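Local atomic coordinates of Blr3880 protein (Bradyrhizobium japonicum, PDB entry 2OOD), a protein that probably catalyses the zinc-dependent hydrolytic deamination of guanine to xanthine and ammonia, a step in purine breakdown. Residues Ala116-Gly119 against Val120-Leu124; Leu149-Glu152 against Ala153-Asn157; Tyr276-Asn279 against Asn280-Arg283; Phe307-Gly310 against Arg311-Pro315. All coordinates share one frame; numbering follows the deposited sequence.

Interaction 1: residues Ala116-Gly119 against Val120-Leu124; sequences AREG and VKRFL
The guanidinium of Arg122 meets the carboxylate of Glu118 at its edge, close to its own plane, while the indole of Trp420 of the second subunit makes a cation-pi contact with the same group. A single oxygen of Glu118 does the work. It forms a salt bridge whose modelled length, 2.5 Å from Glu118 OE2 to Arg122 NE, is doubtful, and a weak second bond reaches the same oxygen from Arg122 NH2 at 3.0 Å. The carboxylate is turned 67° from the guanidinium plane, so the pair is not a flat, two-oxygen fork. The two side chains run alongside each other, one helical turn apart: Arg122 starts with CG anti to its carbonyl carbon (chi1 -69°) and stays extended from CG to NE, laying its stem back along the helix toward Glu118, whose chain bends at chi2 to meet it. The i to i+4 backbone bonds of the helix run on beneath them, with Arg122 N bonded to Glu118 O at 3.0 Å, Val120 N to Ala116 O at 2.9 Å and Phe123 N to Gly119 O.

On another side of helix 113-129, Val120 and Leu124 pack against helix 143-156, and the ring of Phe123 touches Leu82 and Thr85, about 7 Å from the side chain of the zinc ligand His81. Lys121 directs its amine to Asp125. The ion pair between residues four apart thus faces the partner subunit, where the neighbouring carboxylate probably offsets the charge of the arginine held against Trp420.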
loop_
_atom_site.group_PDB
_atom_site.type_symbol
_atom_site.label_atom_id
_atom_site.label_comp_id
_atom_site.label_asym_id
_atom_site.label_seq_id
_atom_site.Cartn_x
_atom_site.Cartn_y
_atom_site.Cartn_z
ATOM N N ALA A 116 -9.416 -26.664 -9.074
ATOM C CA ALA A 116 -8.772 -25.866 -10.102
ATOM C C ALA A 116 -9.801 -25.019 -10.829
ATOM O O ALA A 116 -9.577 -23.835 -11.091
ATOM C CB ALA A 116 -8.049 -26.769 -11.092
ATOM N N ARG A 117 -10.934 -25.633 -11.159
ATOM C CA ARG A 117 -11.994 -24.924 -11.870
ATOM C C ARG A 117 -12.548 -23.762 -11.042
ATOM O O ARG A 117 -12.843 -22.693 -11.580
ATOM C CB ARG A 117 -13.124 -25.885 -12.242
ATOM C CG ARG A 117 -14.223 -25.218 -13.047
ATOM C CD ARG A 117 -15.407 -26.142 -13.274
ATOM N NE ARG A 117 -15.052 -27.287 -14.101
ATOM C CZ ARG A 117 -15.102 -28.551 -13.689
ATOM N NH1 ARG A 117 -15.491 -28.829 -12.447
ATOM N NH2 ARG A 117 -14.780 -29.537 -14.523
ATOM N N GLU A 118 -12.683 -23.966 -9.735
ATOM C CA GLU A 118 -13.197 -22.914 -8.870
ATOM C C GLU A 118 -12.179 -21.787 -8.691
ATOM O O GLU A 118 -12.544 -20.609 -8.698
ATOM C CB GLU A 118 -13.569 -23.472 -7.507
ATOM C CG GLU A 118 -14.820 -22.834 -6.959
ATOM C CD GLU A 118 -14.761 -22.635 -5.460
ATOM O OE1 GLU A 118 -14.339 -23.582 -4.743
ATOM O OE2 GLU A 118 -15.146 -21.528 -5.003
ATOM N N GLY A 119 -10.907 -22.149 -8.523
ATOM C CA GLY A 119 -9.869 -21.150 -8.364
ATOM C C GLY A 119 -9.793 -20.294 -9.612
ATOM O O GLY A 119 -9.773 -19.069 -9.531
ATOM N N VAL A 120 -9.761 -20.938 -10.775
ATOM C CA VAL A 120 -9.696 -20.217 -12.039
ATOM C C VAL A 120 -10.840 -19.224 -12.161
ATOM O O VAL A 120 -10.674 -18.134 -12.701
ATOM C CB VAL A 120 -9.770 -21.175 -13.238
ATOM C CG1 VAL A 120 -9.948 -20.379 -14.520
ATOM C CG2 VAL A 120 -8.510 -22.023 -13.303
ATOM N N LYS A 121 -12.003 -19.612 -11.655
ATOM C CA LYS A 121 -13.182 -18.763 -11.700
ATOM C C LYS A 121 -12.969 -17.536 -10.815
ATOM O O LYS A 121 -13.178 -16.401 -11.244
ATOM C CB LYS A 121 -14.397 -19.549 -11.212
ATOM C CG LYS A 121 -15.702 -18.772 -11.251
ATOM C CD LYS A 121 -16.637 -19.229 -10.134
ATOM C CE LYS A 121 -17.980 -18.510 -10.196
ATOM N NZ LYS A 121 -17.843 -17.021 -10.263
ATOM N N ARG A 122 -12.548 -17.769 -9.578
ATOM C CA ARG A 122 -12.311 -16.679 -8.636
ATOM C C ARG A 122 -11.124 -15.817 -9.046
ATOM O O ARG A 122 -11.113 -14.606 -8.816
ATOM C CB ARG A 122 -12.086 -17.249 -7.240
ATOM C CG ARG A 122 -13.329 -17.861 -6.648
ATOM C CD ARG A 122 -12.980 -18.747 -5.493
ATOM N NE ARG A 122 -14.168 -19.260 -4.823
ATOM C CZ ARG A 122 -15.036 -18.510 -4.147
ATOM N NH1 ARG A 122 -14.855 -17.197 -4.048
ATOM N NH2 ARG A 122 -16.080 -19.079 -3.557
ATOM N N PHE A 123 -10.130 -16.452 -9.655
ATOM C CA PHE A 123 -8.941 -15.760 -10.121
ATOM C C PHE A 123 -9.331 -14.720 -11.172
ATOM O O PHE A 123 -8.974 -13.550 -11.055
ATOM C CB PHE A 123 -7.974 -16.785 -10.714
ATOM C CG PHE A 123 -6.749 -16.192 -11.343
ATOM C CD1 PHE A 123 -5.738 -15.653 -10.561
ATOM C CD2 PHE A 123 -6.587 -16.210 -12.724
ATOM C CE1 PHE A 123 -4.579 -15.143 -11.146
ATOM C CE2 PHE A 123 -5.434 -15.703 -13.320
ATOM C CZ PHE A 123 -4.429 -15.170 -12.526
ATOM N N LEU A 124 -10.065 -15.149 -12.195
ATOM C CA LEU A 124 -10.485 -14.249 -13.262
ATOM C C LEU A 124 -11.510 -13.210 -12.803
ATOM O O LEU A 124 -11.532 -12.093 -13.321
ATOM C CB LEU A 124 -11.026 -15.052 -14.450
ATOM C CG LEU A 124 -9.954 -15.849 -15.205
ATOM C CD1 LEU A 124 -10.590 -16.763 -16.221
ATOM C CD2 LEU A 124 -9.000 -14.894 -15.888
#

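Interaction 2: residues Leu149-Glu152 against Ala153-Asn157; sequences LFEE and ASRRN
Glu152 lies between two arginines and offers a different oxygen to each. Its stem crosses that of Arg155 at about a right angle, with carboxylate and guanidinium planes 32° apart; OE1 faces Arg155 NH1 in a salt bridge whose exact length is doubtful, because NH1 is modelled too close to Glu152. Toward Arg156 the planes stand almost perpendicular, 86° apart. There OE2 takes Arg156 NE at 2.8 Å on its anti side, somewhat out of the carboxylate plane, and a weaker bond from Arg156 NH2 at 3.0 Å. A bend at chi2 (57°) curls Glu152 forward over the next turn and allows this double engagement. The three residues form a salt-bridge network near the end of helix 143-156, the helix of a beta-alpha-beta unit between barrel strands 132-138 and 160-166; Asn157, with positive phi, ends the helix as the C-prime residue of a Schellman motif. Over one face of the Arg155 guanidinium sits Glu151 O, while at its edge a water bridges Arg155 NH2 (2.7 Å) and Glu151 OE1 (2.6 Å). Ser154 OG turns back to Phe150 O at 3.0 Å. Glu151 OE2 bonds to Tyr193, and Arg156 NH1 forms a salt bridge with Asp125 of helix 113-129.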
loop_
_atom_site.group_PDB
_atom_site.type_symbol
_atom_site.label_atom_id
_atom_site.label_comp_id
_atom_site.label_asym_id
_atom_site.label_seq_id
_atom_site.Cartn_x
_atom_site.Cartn_y
_atom_site.Cartn_z
ATOM N N LEU A 149 -7.618 -22.972 -16.756
ATOM C CA LEU A 149 -7.396 -21.537 -16.923
ATOM C C LEU A 149 -7.607 -21.085 -18.362
ATOM O O LEU A 149 -8.283 -20.094 -18.618
ATOM C CB LEU A 149 -5.984 -21.142 -16.471
ATOM C CG LEU A 149 -5.603 -19.696 -16.818
ATOM C CD1 LEU A 149 -6.459 -18.728 -16.029
ATOM C CD2 LEU A 149 -4.142 -19.462 -16.528
ATOM N N PHE A 150 -7.017 -21.807 -19.303
ATOM C CA PHE A 150 -7.169 -21.452 -20.704
ATOM C C PHE A 150 -8.624 -21.532 -21.149
ATOM O O PHE A 150 -9.105 -20.679 -21.892
ATOM C CB PHE A 150 -6.332 -22.380 -21.581
ATOM C CG PHE A 150 -4.897 -21.965 -21.714
ATOM C CD1 PHE A 150 -4.570 -20.700 -22.198
ATOM C CD2 PHE A 150 -3.870 -22.853 -21.401
ATOM C CE1 PHE A 150 -3.238 -20.324 -22.374
ATOM C CE2 PHE A 150 -2.534 -22.486 -21.574
ATOM C CZ PHE A 150 -2.219 -21.219 -22.063
ATOM N N GLU A 151 -9.326 -22.560 -20.695
ATOM C CA GLU A 151 -10.711 -22.750 -21.084
ATOM C C GLU A 151 -11.686 -21.717 -20.529
ATOM O O GLU A 151 -12.584 -21.269 -21.247
ATOM C CB GLU A 151 -11.140 -24.179 -20.747
ATOM C CG GLU A 151 -10.801 -25.144 -21.877
ATOM C CD GLU A 151 -10.644 -26.583 -21.432
ATOM O OE1 GLU A 151 -11.469 -27.060 -20.623
ATOM O OE2 GLU A 151 -9.694 -27.247 -21.908
ATOM N N GLU A 152 -11.515 -21.326 -19.269
ATOM C CA GLU A 152 -12.393 -20.317 -18.685
ATOM C C GLU A 152 -12.044 -18.965 -19.301
ATOM O O GLU A 152 -12.874 -18.064 -19.354
ATOM C CB GLU A 152 -12.218 -20.266 -17.168
ATOM C CG GLU A 152 -13.018 -19.171 -16.489
ATOM C CD GLU A 152 -14.510 -19.272 -16.763
ATOM O OE1 GLU A 152 -14.943 -20.293 -17.330
ATOM O OE2 GLU A 152 -15.255 -18.335 -16.407
ATOM N N ALA A 153 -10.808 -18.833 -19.771
ATOM C CA ALA A 153 -10.370 -17.595 -20.393
ATOM C C ALA A 153 -11.054 -17.487 -21.746
ATOM O O ALA A 153 -11.368 -16.394 -22.212
ATOM C CB ALA A 153 -8.849 -17.585 -20.560
ATOM N N SER A 154 -11.287 -18.632 -22.372
ATOM C CA SER A 154 -11.951 -18.665 -23.668
ATOM C C SER A 154 -13.417 -18.240 -23.573
ATOM O O SER A 154 -13.894 -17.466 -24.403
ATOM C CB SER A 154 -11.870 -20.069 -24.265
ATOM O OG SER A 154 -10.529 -20.398 -24.558
ATOM N N ARG A 155 -14.129 -18.744 -22.567
ATOM C CA ARG A 155 -15.535 -18.402 -22.393
ATOM C C ARG A 155 -15.726 -16.898 -22.242
ATOM O O ARG A 155 -16.747 -16.342 -22.680
ATOM C CB ARG A 155 -16.113 -19.117 -21.169
ATOM C CG ARG A 155 -15.986 -20.628 -21.226
ATOM C CD ARG A 155 -16.570 -21.273 -19.993
ATOM N NE ARG A 155 -16.216 -22.682 -19.943
ATOM C CZ ARG A 155 -15.174 -23.175 -19.278
ATOM N NH1 ARG A 155 -14.382 -22.367 -18.593
ATOM N NH2 ARG A 155 -14.912 -24.477 -19.315
ATOM N N ARG A 156 -14.749 -16.238 -21.626
ATOM C CA ARG A 156 -14.823 -14.799 -21.437
ATOM C C ARG A 156 -14.087 -14.122 -22.588
ATOM O O ARG A 156 -14.146 -12.905 -22.754
ATOM C CB ARG A 156 -14.198 -14.412 -20.099
ATOM C CG ARG A 156 -14.580 -15.342 -18.964
ATOM C CD ARG A 156 -14.441 -14.678 -17.612
ATOM N NE ARG A 156 -14.535 -15.645 -16.521
ATOM C CZ ARG A 156 -14.622 -15.315 -15.235
ATOM N NH1 ARG A 156 -14.632 -14.042 -14.875
ATOM N NH2 ARG A 156 -14.692 -16.257 -14.305
ATOM N N ASN A 157 -13.411 -14.941 -23.384
ATOM C CA ASN A 157 -12.641 -14.495 -24.538
ATOM C C ASN A 157 -11.636 -13.400 -24.200
ATOM O O ASN A 157 -11.628 -12.325 -24.806
ATOM C CB ASN A 157 -13.570 -14.031 -25.660
ATOM C CG ASN A 157 -12.893 -14.069 -27.019
ATOM O OD1 ASN A 157 -11.933 -14.815 -27.214
ATOM N ND2 ASN A 157 -13.399 -13.283 -27.969
HETATM O O HOH W 1 -12.925 -26.131 -18.614
#

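Interaction 3: residues Tyr276-Asn279 against Asn280-Arg283; sequences YLSN and NEFR
Ser278 and Glu281 form a capping box at the start of helix 279-288, each side chain serving the other's backbone. Ser278, the N-cap, accepts from Glu281 N through OG at 3.0 Å; with chi1 at 61° that hydroxyl sits between its own backbone N and carbonyl carbon, facing the first turn. In return Glu281 OE1 takes Ser278 N at 2.8 Å with its anti lone pair, a fairly straight bond of 162°. Glu281 is extended beyond CG and carries its carboxylate back before the helix, crossing Leu277 at about a right angle. The same OE1 receives a water at 2.7 Å that also donates to Tyr276 O at 2.8 Å, joining the incoming loop to the box, while OE2 accepts from Leu256 N. Shortening Glu281 to an alanine is likely to leave Ser278 N and the bridging water without this acceptor, and the loop less firmly fixed to the helix start.

Around the polar cap, Leu277 and Phe282 cross at about a right angle. Leu277 CD1 lies over one face of the ring, 4.1 Å from its centroid, a CH-pi contact. The first regular turn is marked by Phe282 N to Ser278 O at 3.0 Å and Arg283 N to Asn279 O at 2.9 Å. The loop enters from barrel strand 269-272; Leu277 packs on Ile235 and Ser236, just beyond strand 230-234, Tyr276 touches helix 239-248, and Phe282 lies against Arg311 and Ala312 of the short helix 309-312.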
loop_
_atom_site.group_PDB
_atom_site.type_symbol
_atom_site.label_atom_id
_atom_site.label_comp_id
_atom_site.label_asym_id
_atom_site.label_seq_id
_atom_site.Cartn_x
_atom_site.Cartn_y
_atom_site.Cartn_z
ATOM N N TYR A 276 17.616 -7.888 -7.848
ATOM C CA TYR A 276 19.051 -8.085 -7.680
ATOM C C TYR A 276 19.874 -8.269 -8.950
ATOM O O TYR A 276 20.928 -8.900 -8.928
ATOM C CB TYR A 276 19.294 -9.240 -6.709
ATOM C CG TYR A 276 18.906 -8.869 -5.299
ATOM C CD1 TYR A 276 19.676 -7.985 -4.558
ATOM C CD2 TYR A 276 17.725 -9.328 -4.738
ATOM C CE1 TYR A 276 19.276 -7.557 -3.294
ATOM C CE2 TYR A 276 17.314 -8.908 -3.474
ATOM C CZ TYR A 276 18.094 -8.017 -2.759
ATOM O OH TYR A 276 17.673 -7.553 -1.524
ATOM N N LEU A 277 19.402 -7.691 -10.048
ATOM C CA LEU A 277 20.099 -7.773 -11.325
ATOM C C LEU A 277 21.190 -6.710 -11.382
ATOM O O LEU A 277 21.007 -5.600 -10.883
ATOM C CB LEU A 277 19.128 -7.524 -12.485
ATOM C CG LEU A 277 17.978 -8.474 -12.820
ATOM C CD1 LEU A 277 17.005 -7.757 -13.725
ATOM C CD2 LEU A 277 18.498 -9.728 -13.489
ATOM N N SER A 278 22.314 -7.048 -12.009
ATOM C CA SER A 278 23.435 -6.120 -12.155
ATOM C C SER A 278 23.194 -5.243 -13.380
ATOM O O SER A 278 22.339 -5.557 -14.205
ATOM C CB SER A 278 24.727 -6.899 -12.359
ATOM O OG SER A 278 24.651 -7.692 -13.535
ATOM N N ASN A 279 23.943 -4.153 -13.507
ATOM C CA ASN A 279 23.784 -3.278 -14.661
ATOM C C ASN A 279 24.130 -4.054 -15.916
ATOM O O ASN A 279 23.574 -3.808 -16.985
ATOM C CB ASN A 279 24.692 -2.059 -14.551
ATOM C CG ASN A 279 24.352 -1.205 -13.368
ATOM O OD1 ASN A 279 24.840 -0.086 -13.223
ATOM N ND2 ASN A 279 23.505 -1.735 -12.498
ATOM N N ASN A 280 25.056 -4.993 -15.776
ATOM C CA ASN A 280 25.472 -5.824 -16.890
ATOM C C ASN A 280 24.284 -6.677 -17.329
ATOM O O ASN A 280 23.988 -6.782 -18.521
ATOM C CB ASN A 280 26.643 -6.720 -16.469
ATOM C CG ASN A 280 27.094 -7.644 -17.581
ATOM O OD1 ASN A 280 27.304 -7.210 -18.712
ATOM N ND2 ASN A 280 27.251 -8.924 -17.265
ATOM N N GLU A 281 23.601 -7.280 -16.361
ATOM C CA GLU A 281 22.445 -8.110 -16.668
ATOM C C GLU A 281 21.357 -7.273 -17.339
ATOM O O GLU A 281 20.708 -7.732 -18.274
ATOM C CB GLU A 281 21.918 -8.788 -15.395
ATOM C CG GLU A 281 22.797 -9.950 -14.933
ATOM C CD GLU A 281 22.348 -10.549 -13.612
ATOM O OE1 GLU A 281 22.324 -9.809 -12.604
ATOM O OE2 GLU A 281 22.024 -11.759 -13.579
ATOM N N PHE A 282 21.163 -6.042 -16.880
ATOM C CA PHE A 282 20.161 -5.184 -17.493
ATOM C C PHE A 282 20.566 -4.912 -18.936
ATOM O O PHE A 282 19.751 -5.055 -19.847
ATOM C CB PHE A 282 20.028 -3.857 -16.740
ATOM C CG PHE A 282 19.051 -3.896 -15.596
ATOM C CD1 PHE A 282 17.727 -4.262 -15.801
ATOM C CD2 PHE A 282 19.438 -3.523 -14.316
ATOM C CE1 PHE A 282 16.803 -4.252 -14.747
ATOM C CE2 PHE A 282 18.517 -3.513 -13.259
ATOM C CZ PHE A 282 17.199 -3.877 -13.484
ATOM N N ARG A 283 21.822 -4.523 -19.151
ATOM C CA ARG A 283 22.291 -4.237 -20.501
ATOM C C ARG A 283 22.132 -5.431 -21.433
ATOM O O ARG A 283 21.780 -5.262 -22.595
ATOM C CB ARG A 283 23.755 -3.785 -20.497
ATOM C CG ARG A 283 23.984 -2.346 -20.028
ATOM C CD ARG A 283 25.398 -1.854 -20.379
ATOM N NE ARG A 283 26.437 -2.758 -19.871
ATOM C CZ ARG A 283 26.948 -2.715 -18.639
ATOM N NH1 ARG A 283 26.532 -1.792 -17.769
ATOM N NH2 ARG A 283 27.851 -3.620 -18.264
HETATM O O HOH W 2 21.413 -11.152 -10.461
#

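Interaction 4: residues Phe307-Gly310 against Arg311-Pro315; sequences FRLG and RATDP
Arg308 and Arg311 lie side by side, pointing the same way, with the face of the Arg308 guanidinium over Arg311 CG. Their planes are 39° apart, and Arg308 NH2 stands 4.2 Å from Arg311 NE. The like charges are probably offset on Arg311 by carboxylates: Arg311 NH1 forms a salt bridge to Asp314 OD2 at 3.1 Å, near the guanidinium plane, and NE forms another to Glu366; Asp314 OD1 accepts from Glu316 N. Were Arg311 a leucine, Asp314 OD2 and Glu366 would probably be left without this cation. Beyond this pair, Leu309 O accepts twice from Thr313, from OG1 at 3.0 Å and N at 3.3 Å, which approach from opposite faces of the carbonyl plane. With chi1 at 54°, Thr313 folds its hydroxyl back onto the preceding turn. Phe307 CZ meets Ala312 CB at 3.9 Å, and its ring stacks on Phe294 of strand 291-294. Further out, Phe307 O accepts from Asn349 and Gly310 O from Arg369. An inverse gamma turn centred on Arg308 leads into helix 309-312, a single turn with Arg308 at its N-cap, in the connection between strands 291-294 and 320-323 of the amidohydrolase barrel.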
loop_
_atom_site.group_PDB
_atom_site.type_symbol
_atom_site.label_atom_id
_atom_site.label_comp_id
_atom_site.label_asym_id
_atom_site.label_seq_id
_atom_site.Cartn_x
_atom_site.Cartn_y
_atom_site.Cartn_z
ATOM N N PHE A 307 13.288 -2.542 -6.375
ATOM C CA PHE A 307 13.634 -2.718 -7.777
ATOM C C PHE A 307 14.189 -1.400 -8.300
ATOM O O PHE A 307 13.601 -0.348 -8.085
ATOM C CB PHE A 307 12.386 -3.106 -8.569
ATOM C CG PHE A 307 12.605 -3.197 -10.048
ATOM C CD1 PHE A 307 13.313 -4.255 -10.599
ATOM C CD2 PHE A 307 12.113 -2.215 -10.897
ATOM C CE1 PHE A 307 13.526 -4.330 -11.974
ATOM C CE2 PHE A 307 12.324 -2.283 -12.275
ATOM C CZ PHE A 307 13.032 -3.342 -12.809
ATOM N N ARG A 308 15.315 -1.459 -8.998
ATOM C CA ARG A 308 15.941 -0.255 -9.529
ATOM C C ARG A 308 15.261 0.222 -10.812
ATOM O O ARG A 308 15.769 0.053 -11.918
ATOM C CB ARG A 308 17.433 -0.513 -9.757
ATOM C CG ARG A 308 18.190 -0.848 -8.472
ATOM C CD ARG A 308 19.457 -1.633 -8.753
ATOM N NE ARG A 308 20.389 -0.880 -9.576
ATOM C CZ ARG A 308 21.267 -1.429 -10.410
ATOM N NH1 ARG A 308 21.337 -2.741 -10.546
ATOM N NH2 ARG A 308 22.081 -0.653 -11.104
ATOM N N LEU A 309 14.098 0.832 -10.637
ATOM C CA LEU A 309 13.307 1.340 -11.743
ATOM C C LEU A 309 14.083 2.299 -12.641
ATOM O O LEU A 309 13.981 2.228 -13.868
ATOM C CB LEU A 309 12.056 2.027 -11.191
ATOM C CG LEU A 309 11.067 2.638 -12.183
ATOM C CD1 LEU A 309 10.616 1.583 -13.183
ATOM C CD2 LEU A 309 9.889 3.212 -11.418
ATOM N N GLY A 310 14.855 3.192 -12.031
ATOM C CA GLY A 310 15.628 4.150 -12.802
ATOM C C GLY A 310 16.692 3.547 -13.708
ATOM O O GLY A 310 17.080 4.163 -14.703
ATOM N N ARG A 311 17.165 2.350 -13.374
ATOM C CA ARG A 311 18.197 1.689 -14.168
ATOM C C ARG A 311 17.597 0.975 -15.374
ATOM O O ARG A 311 18.148 1.031 -16.473
ATOM C CB ARG A 311 18.967 0.674 -13.311
ATOM C CG ARG A 311 20.232 0.109 -13.957
ATOM C CD ARG A 311 21.471 0.908 -13.555
ATOM N NE ARG A 311 21.470 2.259 -14.102
ATOM C CZ ARG A 311 21.669 2.542 -15.387
ATOM N NH1 ARG A 311 21.894 1.556 -16.257
ATOM N NH2 ARG A 311 21.625 3.806 -15.806
ATOM N N ALA A 312 16.470 0.305 -15.163
ATOM C CA ALA A 312 15.805 -0.414 -16.238
ATOM C C ALA A 312 15.293 0.545 -17.313
ATOM O O ALA A 312 15.158 0.163 -18.473
ATOM C CB ALA A 312 14.656 -1.230 -15.675
ATOM N N THR A 313 15.017 1.787 -16.923
ATOM C CA THR A 313 14.522 2.795 -17.854
ATOM C C THR A 313 15.628 3.660 -18.449
ATOM O O THR A 313 15.361 4.676 -19.088
ATOM C CB THR A 313 13.498 3.718 -17.182
ATOM O OG1 THR A 313 14.068 4.287 -15.996
ATOM C CG2 THR A 313 12.249 2.941 -16.825
ATOM N N ASP A 314 16.873 3.259 -18.227
ATOM C CA ASP A 314 18.021 3.979 -18.761
ATOM C C ASP A 314 17.911 4.033 -20.283
ATOM O O ASP A 314 17.950 2.996 -20.947
ATOM C CB ASP A 314 19.307 3.249 -18.356
ATOM C CG ASP A 314 20.542 3.807 -19.038
ATOM O OD1 ASP A 314 20.447 4.881 -19.667
ATOM O OD2 ASP A 314 21.612 3.174 -18.937
ATOM N N PRO A 315 17.786 5.240 -20.860
ATOM C CA PRO A 315 17.669 5.382 -22.316
ATOM C C PRO A 315 18.822 4.817 -23.166
ATOM O O PRO A 315 18.629 4.512 -24.343
ATOM C CB PRO A 315 17.461 6.884 -22.505
ATOM C CG PRO A 315 18.161 7.468 -21.345
ATOM C CD PRO A 315 17.779 6.559 -20.209
#

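How the interactions relate
Interactions 1 and 2 lie on adjacent barrel helices, 113-129 and 143-156, which touch through Val120 and Leu124 on Glu152; interactions 3 and 4 are a second pair across the chain's centre, about 35 Å away between centres, where Phe282 and Arg311 meet. The first three are partly buried, the fourth mostly buried. Acid-base pairs within helices dominate the first pair, one beside the partner subunit, the other near a helix end. At helix 279-288 an acid serves backbone N-H groups rather than an arginine, whereas the buried single turn 309-312 relies on backbone acceptors, aromatic packing and arginine pairing with acids. None includes a zinc ligand.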